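Local coordinates for protein dermonecrotic toxin (Pasteurella multocida, PDB 2EBF) that acts, as a whole toxin of which this is the C-terminal region, as a potent mitogen that induces bone resorption and is associated with severe atrophic rhinitis in pigs, at residues N360-K365 / G535-L540. Numbering follows the deposited sequence.
Sequences NERIEK and GAWQFL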
ATOM      1  N   ASN A 360      33.230  23.620  10.676  1.00 29.97           N
ATOM      2  CA  ASN A 360      34.049  22.456  10.336  1.00 29.63           C
ATOM      3  C   ASN A 360      33.869  21.254  11.258  1.00 29.77           C
ATOM      4  O   ASN A 360      33.931  20.115  10.803  1.00 29.72           O
ATOM      5  CB  ASN A 360      35.524  22.848  10.175  1.00 29.20           C
ATOM      6  CG  ASN A 360      35.741  23.742   8.965  1.00 28.28           C
ATOM      7  OD1 ASN A 360      34.845  23.872   8.125  1.00 26.54           O
ATOM      8  ND2 ASN A 360      36.908  24.373   8.875  1.00 27.00           N
ATOM      9  N   GLU A 361      33.627  21.510  12.541  1.00 30.21           N
ATOM     10  CA  GLU A 361      33.344  20.443  13.509  1.00 30.29           C
ATOM     11  C   GLU A 361      32.000  19.788  13.190  1.00 30.14           C
ATOM     12  O   GLU A 361      31.852  18.560  13.272  1.00 30.10           O
ATOM     13  CB  GLU A 361      33.340  21.005  14.925  1.00 30.49           C
ATOM     14  CG  GLU A 361      34.734  21.241  15.472  1.00 32.54           C
ATOM     15  CD  GLU A 361      34.749  22.046  16.764  1.00 34.73           C
ATOM     16  OE1 GLU A 361      35.818  22.073  17.412  1.00 36.13           O
ATOM     17  OE2 GLU A 361      33.717  22.659  17.123  1.00 36.06           O
ATOM     18  N   ARG A 362      31.028  20.619  12.820  1.00 29.80           N
ATOM     19  CA  ARG A 362      29.731  20.132  12.356  1.00 29.83           C
ATOM     20  C   ARG A 362      29.842  19.240  11.124  1.00 29.76           C
ATOM     21  O   ARG A 362      29.221  18.183  11.066  1.00 30.22           O
ATOM     22  CB  ARG A 362      28.784  21.292  12.090  1.00 30.21           C
ATOM     23  CG  ARG A 362      28.043  21.748  13.338  1.00 30.98           C
ATOM     24  CD  ARG A 362      27.261  23.004  13.085  1.00 33.05           C
ATOM     25  NE  ARG A 362      28.006  24.193  13.470  1.00 34.10           N
ATOM     26  CZ  ARG A 362      27.720  25.424  13.058  1.00 35.40           C
ATOM     27  NH1 ARG A 362      26.710  25.640  12.232  1.00 36.72           N
ATOM     28  NH2 ARG A 362      28.465  26.444  13.458  1.00 35.54           N
ATOM     29  N   ILE A 363      30.635  19.661  10.142  1.00 29.37           N
ATOM     30  CA  ILE A 363      30.814  18.876   8.922  1.00 29.00           C
ATOM     31  C   ILE A 363      31.491  17.541   9.221  1.00 29.25           C
ATOM     32  O   ILE A 363      31.106  16.503   8.655  1.00 28.78           O
ATOM     33  CB  ILE A 363      31.624  19.642   7.849  1.00 28.87           C
ATOM     34  CG1 ILE A 363      30.892  20.934   7.452  1.00 28.86           C
ATOM     35  CG2 ILE A 363      31.902  18.733   6.643  1.00 28.90           C
ATOM     36  CD1 ILE A 363      31.717  21.893   6.570  1.00 28.68           C
ATOM     37  N   GLU A 364      32.497  17.582  10.099  1.00 29.63           N
ATOM     38  CA  GLU A 364      33.193  16.380  10.559  1.00 31.03           C
ATOM     39  C   GLU A 364      32.257  15.420  11.276  1.00 31.02           C
ATOM     40  O   GLU A 364      32.307  14.218  11.034  1.00 31.60           O
ATOM     41  CB  GLU A 364      34.366  16.737  11.476  1.00 31.36           C
ATOM     42  CG  GLU A 364      35.584  17.247  10.725  1.00 34.43           C
ATOM     43  CD  GLU A 364      36.554  18.039  11.601  1.00 38.88           C
ATOM     44  OE1 GLU A 364      36.417  18.021  12.847  1.00 40.88           O
ATOM     45  OE2 GLU A 364      37.459  18.688  11.032  1.00 40.60           O
ATOM     46  N   LYS A 365      31.409  15.958  12.151  1.00 31.07           N
ATOM     47  CA  LYS A 365      30.446  15.143  12.890  1.00 31.44           C
ATOM     48  C   LYS A 365      29.391  14.535  11.971  1.00 30.99           C
ATOM     49  O   LYS A 365      29.054  13.368  12.130  1.00 31.36           O
ATOM     50  CB  LYS A 365      29.792  15.936  14.024  1.00 31.78           C
ATOM     51  CG  LYS A 365      29.103  15.045  15.079  1.00 34.14           C
ATOM     52  CD  LYS A 365      29.126  15.709  16.444  1.00 38.54           C
ATOM     53  CE  LYS A 365      28.844  14.717  17.564  1.00 41.48           C
ATOM     54  NZ  LYS A 365      30.067  13.953  17.989  1.00 42.46           N
ATOM     55  N   GLY A 535      23.036  33.339   6.918  1.00 42.30           N
ATOM     56  CA  GLY A 535      23.995  32.331   6.470  1.00 40.44           C
ATOM     57  C   GLY A 535      24.384  31.330   7.547  1.00 39.18           C
ATOM     58  O   GLY A 535      25.299  30.528   7.355  1.00 39.38           O
ATOM     59  N   ALA A 536      23.695  31.386   8.683  1.00 37.78           N
ATOM     60  CA  ALA A 536      23.940  30.469   9.784  1.00 36.38           C
ATOM     61  C   ALA A 536      23.331  29.101   9.482  1.00 35.39           C
ATOM     62  O   ALA A 536      22.199  29.003   9.005  1.00 35.10           O
ATOM     63  CB  ALA A 536      23.381  31.030  11.082  1.00 36.68           C
ATOM     64  N   TRP A 537      24.099  28.055   9.764  1.00 34.10           N
ATOM     65  CA  TRP A 537      23.685  26.678   9.521  1.00 33.26           C
ATOM     66  C   TRP A 537      23.143  26.107  10.820  1.00 33.18           C
ATOM     67  O   TRP A 537      23.877  25.958  11.785  1.00 32.93           O
ATOM     68  CB  TRP A 537      24.893  25.878   9.053  1.00 32.46           C
ATOM     69  CG  TRP A 537      24.642  24.446   8.697  1.00 31.63           C
ATOM     70  CD1 TRP A 537      23.481  23.895   8.243  1.00 30.86           C
ATOM     71  CD2 TRP A 537      25.609  23.393   8.712  1.00 30.61           C
ATOM     72  NE1 TRP A 537      23.658  22.551   7.997  1.00 30.68           N
ATOM     73  CE2 TRP A 537      24.957  22.218   8.273  1.00 30.47           C
ATOM     74  CE3 TRP A 537      26.967  23.326   9.059  1.00 30.84           C
ATOM     75  CZ2 TRP A 537      25.615  20.987   8.173  1.00 30.25           C
ATOM     76  CZ3 TRP A 537      27.622  22.099   8.950  1.00 30.61           C
ATOM     77  CH2 TRP A 537      26.941  20.949   8.518  1.00 30.45           C
ATOM     78  N   GLN A 538      21.854  25.782  10.840  1.00 33.43           N
ATOM     79  CA  GLN A 538      21.238  25.350  12.085  1.00 33.73           C
ATOM     80  C   GLN A 538      20.360  24.127  11.958  1.00 32.80           C
ATOM     81  O   GLN A 538      19.875  23.809  10.876  1.00 32.60           O
ATOM     82  CB  GLN A 538      20.446  26.494  12.711  1.00 34.41           C
ATOM     83  CG  GLN A 538      19.406  27.096  11.810  1.00 37.96           C
ATOM     84  CD  GLN A 538      19.175  28.571  12.102  1.00 42.75           C
ATOM     85  OE1 GLN A 538      19.841  29.164  12.956  1.00 45.02           O
ATOM     86  NE2 GLN A 538      18.222  29.168  11.393  1.00 44.85           N
ATOM     87  N   PHE A 539      20.167  23.471  13.096  1.00 31.83           N
ATOM     88  CA  PHE A 539      19.325  22.299  13.220  1.00 30.88           C
ATOM     89  C   PHE A 539      17.866  22.653  12.976  1.00 31.01           C
ATOM     90  O   PHE A 539      17.400  23.731  13.361  1.00 30.55           O
ATOM     91  CB  PHE A 539      19.511  21.708  14.614  1.00 30.70           C
ATOM     92  CG  PHE A 539      18.710  20.464  14.873  1.00 29.25           C
ATOM     93  CD1 PHE A 539      17.737  20.451  15.866  1.00 27.84           C
ATOM     94  CD2 PHE A 539      18.938  19.304  14.140  1.00 28.97           C
ATOM     95  CE1 PHE A 539      17.004  19.300  16.125  1.00 27.24           C
ATOM     96  CE2 PHE A 539      18.204  18.141  14.393  1.00 27.66           C
ATOM     97  CZ  PHE A 539      17.237  18.143  15.377  1.00 28.68           C
ATOM     98  N   LEU A 540      17.161  21.731  12.332  1.00 30.71           N
ATOM     99  CA  LEU A 540      15.744  21.856  12.065  1.00 31.78           C
ATOM    100  C   LEU A 540      15.025  20.781  12.895  1.00 31.41           C
ATOM    101  O   LEU A 540      14.957  19.637  12.472  1.00 31.21           O
ATOM    102  CB  LEU A 540      15.501  21.601  10.581  1.00 32.08           C
ATOM    103  CG  LEU A 540      14.529  22.382   9.706  1.00 34.61           C
ATOM    104  CD1 LEU A 540      14.000  21.417   8.650  1.00 35.14           C
ATOM    105  CD2 LEU A 540      13.374  22.989  10.477  1.00 36.44           C
TER
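W537 reaches from its strand to helix 359-370 and puts the six-membered part of its indole against R362 and I363. With CG anti to the backbone N (chi1 -177°), the ring extends toward the helix, and the CZ3 corner of its six-membered ring comes 3.4 Å from CB of R362. CG1 of I363 meets the same corner, 3.8 Å from CZ3, this side chain crossing the indole at roughly a right angle. R362 runs the other way, back past the ring toward the strand. Its CD lies 4.0 Å from CE3 of W537, and a bend at chi3 leaves the guanidinium plane tilted about 30° from that of the indole. There NH1 sits 2.9 Å from the carbonyl O of W537, but the angle is too poor for a hydrogen bond; the guanidinium is held by NH2, which hydrogen-bonds to the carbonyl O of M357, and by a cation-pi contact with F354. On the pyrrole side, NE1 is hydrogen-bonded to OG1 of T529, which helps fix the ring's rotation. F354 meets the indole edge-to-face, and F375 lies nearly parallel to it. The contact thus packs helix 359-370, within the toxin's C2 region, against 537-539, the antiparallel edge strand of a mixed sheet, paired there with 528-531.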